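Endoglucanase (Komagataeibacter sucrofermentans, PDB 6VC5) probably hydrolyses internal beta-1,4-glucosidic linkages of cellulose and related beta-glucans, as a family 8 glycoside hydrolase. Local coordinates at residues A[124-135]-A[173-184]; A[211-221]-A[257-265]. One frame throughout, in Å; residues are numbered along the deposited sequence.

Contact 1. Residues A[124-135]-A[173-184]; sequences LKLMTKSVGPYT and KWTKVMGDGLQI
Asp180 of helix 172-187 reaches out with OD2 to the backbone N of Thr135, 2.8 Å away, and takes that N-H almost straight (164° at the hydrogen) on the anti side of its carboxylate. The syn lone pair of the same oxygen goes to Lys176 NZ, one helical turn earlier, in a salt bridge, so OD2 is gripped twice and the carboxylate is held against the start of strand 134-137. The Thr135 carbonyl is satisfied too: a water gives one bond to Thr135 O and another to Val177 O, at 2.6 Å and 2.8 Å. At the other end, Lys173 runs fully extended past the methyls of Leu124, so that its NZ arrives 3.2 Å from Thr128 OG1 as a hydrogen-bond donor; its bond to Leu124 O is weak. Thr128 OG1 itself donates back to Leu124 O, in the last turn of helix 110-126. Leu124, with CG swung anti to the backbone N (chi1 -162°), lays CD1 over the six-membered ring of Trp174, 3.8 Å from its centroid. The Tyr134 ring is sandwiched between Pro133 CG on one face and Ile184 CG1 on the other, while Gln183 NE2 lies in plane at its edge, 3.5 Å from CE1. That amide donates to a water, which in turn donates weakly to Pro133 O. The two-stranded hairpin 128-131/134-137, closed by a type II' turn, rides on helix 172-187; Trp174 packs back on helix 159-169, and Tyr134 and Ile184 both touch Phe209 of strand 209-211.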
# COMPACT_ATOMS: atom_id res chain seq x y z
N LEU A 124 15.53 -3.35 1.38
CA LEU A 124 16.24 -3.38 2.66
C LEU A 124 17.52 -2.57 2.59
O LEU A 124 17.87 -1.86 3.55
CB LEU A 124 16.54 -4.84 3.03
CG LEU A 124 16.90 -5.13 4.48
CD1 LEU A 124 15.75 -4.75 5.40
CD2 LEU A 124 17.27 -6.60 4.65
N LYS A 125 18.24 -2.65 1.47
CA LYS A 125 19.54 -1.99 1.35
C LYS A 125 19.40 -0.48 1.12
O LYS A 125 20.15 0.30 1.71
CB LYS A 125 20.34 -2.63 0.22
CG LYS A 125 21.69 -1.99 -0.04
CD LYS A 125 22.14 -2.21 -1.48
CE LYS A 125 22.75 -3.59 -1.69
NZ LYS A 125 24.05 -3.52 -2.42
N LEU A 126 18.46 -0.06 0.28
CA LEU A 126 18.39 1.33 -0.15
C LEU A 126 17.31 2.15 0.55
O LEU A 126 17.41 3.38 0.58
CB LEU A 126 18.15 1.42 -1.66
CG LEU A 126 19.16 0.65 -2.52
CD1 LEU A 126 18.70 0.65 -3.97
CD2 LEU A 126 20.56 1.24 -2.40
N MET A 127 16.27 1.51 1.09
CA MET A 127 15.11 2.24 1.61
C MET A 127 14.93 2.08 3.11
O MET A 127 13.83 2.31 3.61
CB MET A 127 13.83 1.80 0.90
CG MET A 127 13.78 2.16 -0.56
SD MET A 127 13.60 3.98 -0.85
CE MET A 127 15.07 4.23 -1.80
N THR A 128 15.96 1.67 3.83
CA THR A 128 15.92 1.69 5.28
C THR A 128 16.97 2.64 5.81
O THR A 128 18.02 2.85 5.20
CB THR A 128 16.06 0.28 5.90
OG1 THR A 128 17.35 -0.27 5.61
CG2 THR A 128 14.95 -0.65 5.35
N LYS A 129 16.68 3.24 6.97
CA LYS A 129 17.58 4.21 7.56
C LYS A 129 17.46 4.12 9.08
O LYS A 129 16.37 3.90 9.61
CB LYS A 129 17.21 5.62 7.09
CG LYS A 129 17.98 6.74 7.78
CD LYS A 129 19.24 7.11 7.02
CE LYS A 129 20.08 8.09 7.82
NZ LYS A 129 19.74 9.49 7.48
N SER A 130 18.59 4.25 9.78
CA SER A 130 18.57 4.35 11.23
C SER A 130 18.15 5.75 11.64
O SER A 130 18.77 6.74 11.21
CB SER A 130 19.95 4.02 11.81
OG SER A 130 20.34 2.71 11.45
N VAL A 131 17.09 5.85 12.44
CA VAL A 131 16.52 7.11 12.91
C VAL A 131 16.24 6.95 14.40
O VAL A 131 15.36 6.18 14.78
CB VAL A 131 15.23 7.47 12.16
CG1 VAL A 131 14.55 8.67 12.82
CG2 VAL A 131 15.54 7.76 10.70
N GLY A 132 16.96 7.69 15.23
CA GLY A 132 16.82 7.51 16.66
C GLY A 132 17.00 6.06 17.04
O GLY A 132 17.96 5.40 16.62
N PRO A 133 16.05 5.50 17.80
CA PRO A 133 16.14 4.08 18.17
C PRO A 133 15.53 3.12 17.16
O PRO A 133 15.38 1.94 17.48
CB PRO A 133 15.32 4.05 19.47
CG PRO A 133 14.22 5.07 19.21
CD PRO A 133 14.86 6.15 18.36
N TYR A 134 15.18 3.59 15.96
CA TYR A 134 14.44 2.80 14.99
C TYR A 134 15.26 2.54 13.74
O TYR A 134 16.22 3.26 13.42
CB TYR A 134 13.19 3.56 14.52
CG TYR A 134 12.32 4.12 15.61
CD1 TYR A 134 11.65 3.28 16.48
CD2 TYR A 134 12.16 5.49 15.75
CE1 TYR A 134 10.85 3.80 17.48
CE2 TYR A 134 11.36 6.02 16.75
CZ TYR A 134 10.70 5.17 17.61
OH TYR A 134 9.90 5.69 18.60
N THR A 135 14.84 1.52 13.00
CA THR A 135 15.15 1.38 11.58
C THR A 135 13.85 1.63 10.84
O THR A 135 12.86 0.94 11.09
CB THR A 135 15.66 -0.03 11.27
OG1 THR A 135 16.87 -0.27 12.00
CG2 THR A 135 15.93 -0.17 9.79
N LYS A 173 16.71 -8.39 10.08
CA LYS A 173 16.47 -6.97 9.88
C LYS A 173 15.03 -6.71 9.45
O LYS A 173 14.46 -5.66 9.79
CB LYS A 173 17.47 -6.40 8.86
CG LYS A 173 17.49 -4.88 8.77
CD LYS A 173 18.54 -4.41 7.77
CE LYS A 173 18.47 -2.91 7.54
NZ LYS A 173 19.43 -2.47 6.49
N TRP A 174 14.41 -7.65 8.73
CA TRP A 174 13.00 -7.47 8.39
C TRP A 174 12.13 -7.48 9.64
O TRP A 174 11.17 -6.72 9.74
CB TRP A 174 12.54 -8.54 7.39
CG TRP A 174 13.00 -8.29 5.99
CD1 TRP A 174 13.86 -9.06 5.26
CD2 TRP A 174 12.65 -7.18 5.15
NE1 TRP A 174 14.05 -8.52 4.01
CE2 TRP A 174 13.32 -7.36 3.92
CE3 TRP A 174 11.83 -6.07 5.31
CZ2 TRP A 174 13.19 -6.46 2.86
CZ3 TRP A 174 11.71 -5.17 4.26
CH2 TRP A 174 12.39 -5.38 3.05
N THR A 175 12.47 -8.33 10.61
CA THR A 175 11.76 -8.34 11.88
C THR A 175 11.90 -7.00 12.59
O THR A 175 10.92 -6.49 13.16
CB THR A 175 12.31 -9.47 12.75
OG1 THR A 175 12.22 -10.70 12.03
CG2 THR A 175 11.51 -9.60 14.04
N LYS A 176 13.09 -6.41 12.54
CA LYS A 176 13.31 -5.12 13.19
C LYS A 176 12.53 -4.01 12.49
O LYS A 176 11.94 -3.15 13.16
CB LYS A 176 14.80 -4.78 13.22
CG LYS A 176 15.13 -3.50 13.98
CD LYS A 176 16.62 -3.25 14.05
CE LYS A 176 16.98 -2.30 15.19
NZ LYS A 176 16.63 -0.88 14.88
N VAL A 177 12.50 -4.02 11.16
CA VAL A 177 11.73 -3.02 10.42
C VAL A 177 10.25 -3.09 10.78
O VAL A 177 9.60 -2.07 11.02
CB VAL A 177 11.96 -3.16 8.91
CG1 VAL A 177 10.98 -2.24 8.15
CG2 VAL A 177 13.38 -2.82 8.55
N MET A 178 9.70 -4.31 10.80
CA MET A 178 8.29 -4.50 11.14
C MET A 178 8.00 -4.07 12.58
O MET A 178 7.01 -3.38 12.84
CB MET A 178 7.90 -5.98 10.95
CG MET A 178 7.53 -6.38 9.52
SD MET A 178 7.01 -8.13 9.34
CE MET A 178 8.60 -8.97 9.30
N GLY A 179 8.86 -4.49 13.52
CA GLY A 179 8.61 -4.18 14.92
C GLY A 179 8.77 -2.71 15.23
O GLY A 179 7.99 -2.14 16.00
N ASP A 180 9.77 -2.07 14.64
CA ASP A 180 9.89 -0.62 14.79
C ASP A 180 8.73 0.09 14.12
O ASP A 180 8.26 1.12 14.62
CB ASP A 180 11.22 -0.12 14.23
CG ASP A 180 12.42 -0.57 15.07
OD1 ASP A 180 12.21 -1.11 16.18
OD2 ASP A 180 13.57 -0.38 14.62
N GLY A 181 8.25 -0.44 12.98
CA GLY A 181 7.09 0.15 12.32
C GLY A 181 5.86 0.16 13.21
O GLY A 181 5.14 1.17 13.27
N LEU A 182 5.61 -0.94 13.93
CA LEU A 182 4.49 -0.98 14.86
C LEU A 182 4.66 0.04 15.98
O LEU A 182 3.69 0.67 16.40
CB LEU A 182 4.36 -2.39 15.44
CG LEU A 182 3.89 -3.44 14.44
CD1 LEU A 182 4.00 -4.85 15.02
CD2 LEU A 182 2.46 -3.15 14.03
N GLN A 183 5.89 0.20 16.48
CA GLN A 183 6.16 1.21 17.50
C GLN A 183 5.90 2.61 16.97
O GLN A 183 5.31 3.45 17.66
CB GLN A 183 7.61 1.10 17.97
CG GLN A 183 7.92 -0.14 18.78
CD GLN A 183 9.34 -0.12 19.31
OE1 GLN A 183 9.93 -1.17 19.57
NE2 GLN A 183 9.89 1.08 19.48
N ILE A 184 6.33 2.88 15.74
CA ILE A 184 6.14 4.19 15.14
C ILE A 184 4.65 4.47 14.91
O ILE A 184 4.17 5.59 15.15
CB ILE A 184 6.95 4.29 13.84
CG1 ILE A 184 8.44 4.37 14.14
CG2 ILE A 184 6.48 5.49 13.00
CD1 ILE A 184 9.33 3.91 13.00
O HOH W 1 12.89 1.28 19.72
O HOH W 2 10.33 0.58 10.77

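Contact 2. Residues A[211-221]-A[257-265]; sequences IAKGWPPRFSY and PGWVDLTNG
Asp261 OD2 is gripped by three donors of its own segment, Thr263 OG1 at 2.6 Å, Thr263 N and Asn264 N, the two amides making an Asx turn and Asx motif, while its carboxylate lies against the Pro217 ring. This turn ends strand 260-261, which pairs with strand 218-219 as a small antiparallel ribbon. Phe219 and Val260 form its hydrogen-bonded pair, N to O in both directions, and Leu262 N extends the ladder to Pro217 O at 2.9 Å. Leu262 brings CD2 against Phe219 CB, and its CB meets Ile211 CD1.

Arg218 runs extended from CG to NE and lays its guanidinium flat on Trp259, planes 4° apart, with CZ 3.7 Å from the centroid of the five-membered ring. Trp259 holds CG between its backbone N and carbonyl carbon (chi1 55°), which brings the indole against that chain; Pro216 CB lies over the opposite guanidinium face, toward its rim. Ser220 OG turns to Asp198. Arg218 and Asp261, a non-hydrogen-bonded pair, are joined through water: it accepts from Arg218 NE at 2.7 Å, in the guanidinium plane, and donates to Asp261 OD1 at 2.9 Å.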
# COMPACT_ATOMS: atom_id res chain seq x y z
N ILE A 211 3.22 15.82 12.38
CA ILE A 211 2.60 15.67 11.07
C ILE A 211 3.48 16.39 10.07
O ILE A 211 3.89 17.54 10.30
CB ILE A 211 1.17 16.24 11.10
CG1 ILE A 211 0.32 15.53 12.16
CG2 ILE A 211 0.52 16.11 9.74
CD1 ILE A 211 -0.99 16.26 12.47
N ALA A 212 3.79 15.73 8.95
CA ALA A 212 4.77 16.29 8.03
C ALA A 212 4.23 17.54 7.34
O ALA A 212 3.05 17.61 6.98
CB ALA A 212 5.14 15.26 6.96
N LYS A 213 5.10 18.53 7.17
CA LYS A 213 4.80 19.66 6.30
C LYS A 213 4.88 19.21 4.85
O LYS A 213 5.56 18.23 4.52
CB LYS A 213 5.80 20.79 6.55
CG LYS A 213 5.66 21.40 7.94
CD LYS A 213 4.34 22.15 8.05
CE LYS A 213 4.23 22.92 9.36
NZ LYS A 213 3.95 22.03 10.52
N GLY A 214 4.18 19.93 3.97
CA GLY A 214 4.20 19.65 2.55
C GLY A 214 2.97 18.96 2.01
O GLY A 214 2.84 18.82 0.79
N TRP A 215 2.06 18.52 2.88
CA TRP A 215 0.78 17.94 2.51
C TRP A 215 -0.23 18.35 3.58
O TRP A 215 0.16 18.62 4.72
CB TRP A 215 0.84 16.41 2.50
CG TRP A 215 1.78 15.77 1.52
CD1 TRP A 215 1.49 15.34 0.26
CD2 TRP A 215 3.15 15.43 1.76
NE1 TRP A 215 2.60 14.77 -0.31
CE2 TRP A 215 3.63 14.81 0.59
CE3 TRP A 215 4.02 15.60 2.84
CZ2 TRP A 215 4.94 14.37 0.47
CZ3 TRP A 215 5.32 15.16 2.73
CH2 TRP A 215 5.77 14.54 1.55
N PRO A 216 -1.51 18.40 3.24
CA PRO A 216 -2.52 18.74 4.26
C PRO A 216 -2.43 17.77 5.42
O PRO A 216 -2.17 16.57 5.23
CB PRO A 216 -3.85 18.58 3.51
CG PRO A 216 -3.50 18.75 2.06
CD PRO A 216 -2.10 18.21 1.91
N PRO A 217 -2.61 18.26 6.65
CA PRO A 217 -2.37 17.42 7.85
C PRO A 217 -3.56 16.53 8.18
O PRO A 217 -4.30 16.74 9.16
CB PRO A 217 -2.13 18.49 8.93
CG PRO A 217 -3.03 19.62 8.50
CD PRO A 217 -2.90 19.66 7.00
N ARG A 218 -3.74 15.48 7.39
CA ARG A 218 -4.97 14.70 7.38
C ARG A 218 -4.70 13.21 7.53
O ARG A 218 -3.60 12.72 7.23
CB ARG A 218 -5.74 14.90 6.07
CG ARG A 218 -6.17 16.32 5.84
CD ARG A 218 -6.63 16.50 4.43
NE ARG A 218 -7.06 17.88 4.22
CZ ARG A 218 -7.48 18.34 3.05
NH1 ARG A 218 -7.52 17.53 2.00
NH2 ARG A 218 -7.87 19.61 2.93
N PHE A 219 -5.71 12.50 7.99
CA PHE A 219 -5.92 11.07 7.77
C PHE A 219 -6.83 10.97 6.56
O PHE A 219 -7.92 11.38 6.65
CB PHE A 219 -6.62 10.44 8.99
CG PHE A 219 -7.06 8.99 8.79
CD1 PHE A 219 -6.25 7.96 9.08
CD2 PHE A 219 -8.34 8.72 8.38
CE1 PHE A 219 -6.67 6.66 8.95
CE2 PHE A 219 -8.77 7.42 8.23
CZ PHE A 219 -7.93 6.39 8.50
N SER A 220 -6.35 10.42 5.46
CA SER A 220 -7.13 10.36 4.24
C SER A 220 -6.72 9.20 3.32
O SER A 220 -6.65 8.10 3.76
CB SER A 220 -7.15 11.71 3.50
OG SER A 220 -6.00 12.03 2.79
N TYR A 221 -6.46 9.50 2.07
CA TYR A 221 -6.40 8.49 1.06
C TYR A 221 -5.19 7.57 1.12
O TYR A 221 -5.22 6.51 0.58
CB TYR A 221 -6.53 9.15 -0.31
CG TYR A 221 -7.84 9.86 -0.46
CD1 TYR A 221 -8.94 9.19 -0.86
CD2 TYR A 221 -7.97 11.19 -0.15
CE1 TYR A 221 -10.15 9.81 -0.98
CE2 TYR A 221 -9.19 11.82 -0.25
CZ TYR A 221 -10.27 11.12 -0.68
OH TYR A 221 -11.51 11.66 -0.83
N PRO A 257 -16.02 9.97 6.44
CA PRO A 257 -15.40 11.11 5.77
C PRO A 257 -14.29 10.68 4.81
O PRO A 257 -13.63 9.74 5.07
CB PRO A 257 -14.81 11.90 6.92
CG PRO A 257 -14.58 10.91 8.00
CD PRO A 257 -15.69 9.90 7.87
N GLY A 258 -14.12 11.40 3.73
CA GLY A 258 -12.98 11.18 2.86
C GLY A 258 -11.67 11.62 3.48
O GLY A 258 -10.62 11.01 3.25
N TRP A 259 -11.71 12.68 4.28
CA TRP A 259 -10.54 13.08 5.05
C TRP A 259 -10.98 13.69 6.37
O TRP A 259 -12.08 14.23 6.49
CB TRP A 259 -9.61 14.03 4.29
CG TRP A 259 -10.19 15.31 3.71
CD1 TRP A 259 -10.51 15.53 2.41
CD2 TRP A 259 -10.46 16.53 4.41
NE1 TRP A 259 -10.97 16.81 2.24
CE2 TRP A 259 -10.96 17.45 3.45
CE3 TRP A 259 -10.34 16.95 5.74
CZ2 TRP A 259 -11.34 18.75 3.79
CZ3 TRP A 259 -10.72 18.25 6.07
CH2 TRP A 259 -11.22 19.13 5.10
N VAL A 260 -10.09 13.59 7.35
CA VAL A 260 -10.22 14.28 8.64
C VAL A 260 -8.92 15.01 8.94
O VAL A 260 -7.84 14.42 8.88
CB VAL A 260 -10.54 13.30 9.78
CG1 VAL A 260 -10.64 14.05 11.11
CG2 VAL A 260 -11.82 12.54 9.49
N ASP A 261 -9.03 16.30 9.29
CA ASP A 261 -7.87 17.11 9.65
C ASP A 261 -7.48 16.76 11.08
O ASP A 261 -8.31 16.82 11.99
CB ASP A 261 -8.24 18.60 9.53
CG ASP A 261 -7.06 19.53 9.76
OD1 ASP A 261 -6.76 20.36 8.87
OD2 ASP A 261 -6.44 19.47 10.83
N LEU A 262 -6.22 16.38 11.26
CA LEU A 262 -5.74 15.90 12.56
C LEU A 262 -5.34 17.02 13.51
O LEU A 262 -4.96 16.74 14.65
CB LEU A 262 -4.58 14.94 12.34
CG LEU A 262 -4.93 13.75 11.44
CD1 LEU A 262 -3.70 12.88 11.29
CD2 LEU A 262 -6.09 12.95 12.02
N THR A 263 -5.41 18.28 13.07
CA THR A 263 -5.12 19.41 13.95
C THR A 263 -6.36 20.10 14.48
O THR A 263 -6.27 20.75 15.53
CB THR A 263 -4.23 20.43 13.23
OG1 THR A 263 -5.00 21.16 12.27
CG2 THR A 263 -3.07 19.73 12.55
N ASN A 264 -7.51 19.97 13.81
CA ASN A 264 -8.72 20.61 14.32
C ASN A 264 -9.98 19.75 14.25
O ASN A 264 -11.05 20.22 14.65
CB ASN A 264 -8.98 21.96 13.63
CG ASN A 264 -9.11 21.85 12.13
OD1 ASN A 264 -9.41 20.78 11.59
ND2 ASN A 264 -8.91 22.96 11.43
N GLY A 265 -9.89 18.52 13.74
CA GLY A 265 -11.06 17.68 13.67
C GLY A 265 -12.00 17.93 12.51
O GLY A 265 -13.00 17.21 12.40
O HOH W 3 -7.00 19.87 6.06

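Both contacts are partly buried and lie well out from the middle of the chain, their nearest atoms about 11 Å apart. The fold is consistent with the (alpha/alpha)6 barrel of family 8 enzymes: contact 1 sets a beta hairpin on a helix, and side chains make its direct polar links. Contact 2 joins loops between helices through a two-residue strand pair, so main-chain bonds carry it, with a cation-pi stack added on one face. Water bridges occur in each: in the first, one between two carbonyls and one, weak at one end, between an amide and a carbonyl; in the second, between charged groups. Strand 209-211 gives Phe209 to contact 1's surroundings and Ile211 to contact 2.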